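Local coordinates for protein gdp-l-fucose synthetase (Naegleria fowleri, PDB 6AQZ) that binds NADP and probably carries out the NADPH-dependent epimerisation and reduction that yield GDP-L-fucose, at residues Ile27-Gly32 with Tyr80-Ala85. Residues are numbered along the deposited sequence; the frame is centred on the assembly and turned at random.
With NAP (NADP nicotinamide-adenine-dinucleotide phosphate), chain G.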
loop_
_atom_site.group_PDB
_atom_site.type_symbol
_atom_site.label_atom_id
_atom_site.label_comp_id
_atom_site.label_asym_id
_atom_site.label_seq_id
_atom_site.Cartn_x
_atom_site.Cartn_y
_atom_site.Cartn_z
ATOM N N ILE A 27 9.126 26.962 6.523
ATOM C CA ILE A 27 8.003 26.041 6.444
ATOM C C ILE A 27 7.728 25.782 4.976
ATOM O O ILE A 27 7.305 26.691 4.253
ATOM C CB ILE A 27 6.740 26.572 7.135
ATOM C CG1 ILE A 27 7.003 26.951 8.594
ATOM C CG2 ILE A 27 5.633 25.523 7.048
ATOM C CD1 ILE A 27 7.467 28.434 8.796
ATOM N N LEU A 28 7.915 24.532 4.552
ATOM C CA LEU A 28 7.702 24.111 3.173
ATOM C C LEU A 28 6.302 23.528 3.031
ATOM O O LEU A 28 5.930 22.614 3.773
ATOM C CB LEU A 28 8.754 23.078 2.778
ATOM C CG LEU A 28 9.017 22.804 1.298
ATOM C CD1 LEU A 28 9.449 24.058 0.550
ATOM C CD2 LEU A 28 10.046 21.664 1.148
ATOM N N VAL A 29 5.523 24.062 2.090
ATOM C CA VAL A 29 4.153 23.608 1.859
ATOM C C VAL A 29 4.120 23.028 0.445
ATOM O O VAL A 29 4.105 23.776 -0.545
ATOM C CB VAL A 29 3.118 24.732 2.022
ATOM C CG1 VAL A 29 1.689 24.207 1.814
ATOM C CG2 VAL A 29 3.227 25.392 3.390
ATOM N N THR A 30 4.109 21.696 0.333
ATOM C CA THR A 30 3.869 21.100 -0.974
ATOM C C THR A 30 2.392 21.222 -1.288
ATOM O O THR A 30 1.549 21.231 -0.383
ATOM C CB THR A 30 4.284 19.623 -1.031
ATOM O OG1 THR A 30 3.266 18.812 -0.425
ATOM C CG2 THR A 30 5.645 19.395 -0.337
ATOM N N GLY A 31 2.077 21.303 -2.580
ATOM C CA GLY A 31 0.693 21.542 -2.967
ATOM C C GLY A 31 0.134 22.839 -2.416
ATOM O O GLY A 31 -1.069 22.936 -2.143
ATOM N N GLY A 32 0.987 23.845 -2.248
ATOM C CA GLY A 32 0.564 25.104 -1.666
ATOM C C GLY A 32 -0.227 26.029 -2.583
ATOM O O GLY A 32 -0.664 27.077 -2.109
ATOM N N TYR A 80 9.889 22.811 9.101
ATOM C CA TYR A 80 8.559 22.232 9.133
ATOM C C TYR A 80 8.110 22.004 7.704
ATOM O O TYR A 80 8.530 22.713 6.790
ATOM C CB TYR A 80 7.569 23.123 9.890
ATOM C CG TYR A 80 7.902 23.189 11.372
ATOM C CD1 TYR A 80 7.479 22.192 12.240
ATOM C CD2 TYR A 80 8.697 24.217 11.894
ATOM C CE1 TYR A 80 7.813 22.228 13.599
ATOM C CE2 TYR A 80 9.037 24.260 13.252
ATOM C CZ TYR A 80 8.591 23.270 14.093
ATOM O OH TYR A 80 8.908 23.310 15.438
ATOM N N VAL A 81 7.294 20.976 7.510
ATOM C CA VAL A 81 6.752 20.656 6.204
ATOM C C VAL A 81 5.259 20.392 6.363
ATOM O O VAL A 81 4.847 19.609 7.229
ATOM C CB VAL A 81 7.484 19.454 5.569
ATOM C CG1 VAL A 81 6.727 18.913 4.342
ATOM C CG2 VAL A 81 8.867 19.871 5.161
ATOM N N ILE A 82 4.451 21.064 5.547
ATOM C CA ILE A 82 3.039 20.735 5.401
ATOM C C ILE A 82 2.894 20.120 4.018
ATOM O O ILE A 82 3.088 20.802 3.007
ATOM C CB ILE A 82 2.128 21.956 5.558
ATOM C CG1 ILE A 82 2.341 22.622 6.916
ATOM C CG2 ILE A 82 0.662 21.535 5.398
ATOM C CD1 ILE A 82 1.435 23.809 7.125
ATOM N N HIS A 83 2.571 18.826 3.968
ATOM C CA HIS A 83 2.561 18.049 2.726
ATOM C C HIS A 83 1.118 17.935 2.243
ATOM O O HIS A 83 0.366 17.077 2.705
ATOM C CB HIS A 83 3.198 16.682 2.966
ATOM C CG HIS A 83 3.050 15.727 1.825
ATOM N ND1 HIS A 83 3.168 16.117 0.505
ATOM C CD2 HIS A 83 2.840 14.389 1.807
ATOM C CE1 HIS A 83 3.005 15.065 -0.276
ATOM N NE2 HIS A 83 2.816 14.002 0.491
ATOM N N LEU A 84 0.718 18.832 1.328
ATOM C CA LEU A 84 -0.621 18.812 0.758
ATOM C C LEU A 84 -0.653 18.311 -0.681
ATOM O O LEU A 84 -1.729 17.978 -1.179
ATOM C CB LEU A 84 -1.248 20.220 0.813
ATOM C CG LEU A 84 -1.268 20.937 2.182
ATOM C CD1 LEU A 84 -1.845 22.348 2.026
ATOM C CD2 LEU A 84 -2.013 20.207 3.273
ATOM N N ALA A 85 0.480 18.252 -1.363
ATOM C CA ALA A 85 0.461 17.854 -2.760
ATOM C C ALA A 85 -0.053 16.426 -2.888
ATOM O O ALA A 85 0.257 15.553 -2.064
ATOM C CB ALA A 85 1.868 17.952 -3.357
HETATM P PA NAP G . -5.834 20.780 -5.337
HETATM O O1A NAP G . -6.141 19.915 -6.522
HETATM O O2A NAP G . -6.644 22.013 -5.032
HETATM O O5B NAP G . -4.250 21.251 -5.340
HETATM C C5B NAP G . -3.484 20.102 -5.232
HETATM C C4B NAP G . -2.005 20.569 -5.158
HETATM O O4B NAP G . -1.097 19.482 -5.475
HETATM C C3B NAP G . -1.718 21.777 -6.138
HETATM O O3B NAP G . -0.820 22.673 -5.540
HETATM C C2B NAP G . -0.932 21.084 -7.260
HETATM O O2B NAP G . 0.005 21.848 -7.823
HETATM C C1B NAP G . -0.136 20.047 -6.357
HETATM N N9A NAP G . 0.466 18.985 -7.155
HETATM C C8A NAP G . -0.182 17.964 -7.820
HETATM N N7A NAP G . 0.664 17.130 -8.468
HETATM C C5A NAP G . 1.919 17.657 -8.212
HETATM C C6A NAP G . 3.187 17.244 -8.611
HETATM N N6A NAP G . 3.338 16.106 -9.403
HETATM N N1A NAP G . 4.299 17.910 -8.214
HETATM C C2A NAP G . 4.054 19.000 -7.428
HETATM N N3A NAP G . 2.896 19.525 -6.975
HETATM C C4A NAP G . 1.822 18.811 -7.386
HETATM O O3 NAP G . -5.996 19.641 -4.128
HETATM P PN NAP G . -6.538 20.238 -2.755
HETATM O O1N NAP G . -5.739 21.369 -2.231
HETATM O O2N NAP G . -8.043 20.171 -2.629
HETATM O O5D NAP G . -6.130 18.984 -1.605
HETATM C C5D NAP G . -4.802 18.979 -1.264
HETATM C C4D NAP G . -4.703 17.901 -0.209
HETATM O O4D NAP G . -5.936 17.900 0.532
HETATM C C3D NAP G . -4.626 16.484 -0.956
HETATM O O3D NAP G . -3.706 15.673 -0.311
HETATM C C2D NAP G . -6.068 15.945 -0.828
HETATM O O2D NAP G . -6.149 14.582 -0.675
HETATM C C1D NAP G . -6.493 16.591 0.524
HETATM N N1N NAP G . -7.980 16.608 0.643
HETATM C C2N NAP G . -8.778 17.486 -0.094
HETATM C C3N NAP G . -10.153 17.443 0.020
HETATM C C7N NAP G . -10.994 18.383 -0.788
HETATM O O7N NAP G . -12.235 18.334 -0.800
HETATM N N7N NAP G . -10.365 19.356 -1.573
HETATM C C4N NAP G . -10.847 16.480 0.906
HETATM C C5N NAP G . -9.914 15.572 1.641
HETATM C C6N NAP G . -8.590 15.659 1.503
HETATM P P2B NAP G . -0.513 22.857 -9.291
HETATM O O1X NAP G . -1.438 23.819 -8.611
HETATM O O2X NAP G . 0.852 23.397 -9.723
HETATM O O3X NAP G . -1.133 21.784 -10.137
#
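Strands 26-30 and 80-83 are parallel neighbours in the Rossmann sheet of this NADP-binding fold; T30 and G31 pack against H83-A85 where the strands run out into loops, at the C-terminal end of the sheet, where the dinucleotide binds. The short strand axes run 4.6 Å apart at 13°. The ladder begins with L28 N giving a nearly straight bond to Y80 O (2.9 Å), then I82 N binds L28 O and T30 N binds I82 O. L84 N closes it on T30 O at 3.1 Å, rising 50° out of the carbonyl plane as the chain leaves the strand.

I27, Y80, V29 and I82 share one face of the sheet. There CG1 of I27 meets CB of Y80, while the ring of Y80 leads away from strand 26-30, and CG1 of V29 touches CD1 of L84 at 4.0 Å. On the other face CB of L28 lies against CG2 of V81, and T30 sits beside H83 under helix 98-118.

T30 OG1 stands between its own backbone N and carbonyl carbon (chi1 79°), a rotamer that turns it across to segment 80-85. It is hydrogen-bonded to H83 ND1 (2.9 Å) at the ring edge, either atom being able to donate, and accepts a straight bond from A85 N (3.0 Å). The other ring nitrogen, NE2, bonds N109 of helix 98-118, so the imidazole is held at both nitrogens. G31, at positive phi, a conformation that favours glycine, brings its N within 3.4 Å of A85 CB. G31 CA approaches NADP O3B at 3.2 Å, and L84 O takes a weak bond from O3D. The T30 hydroxyl, with the L84 N to T30 O bond, ties the two strand ends together, consistent with a well-defined backbone where the chain meets both riboses of the cofactor.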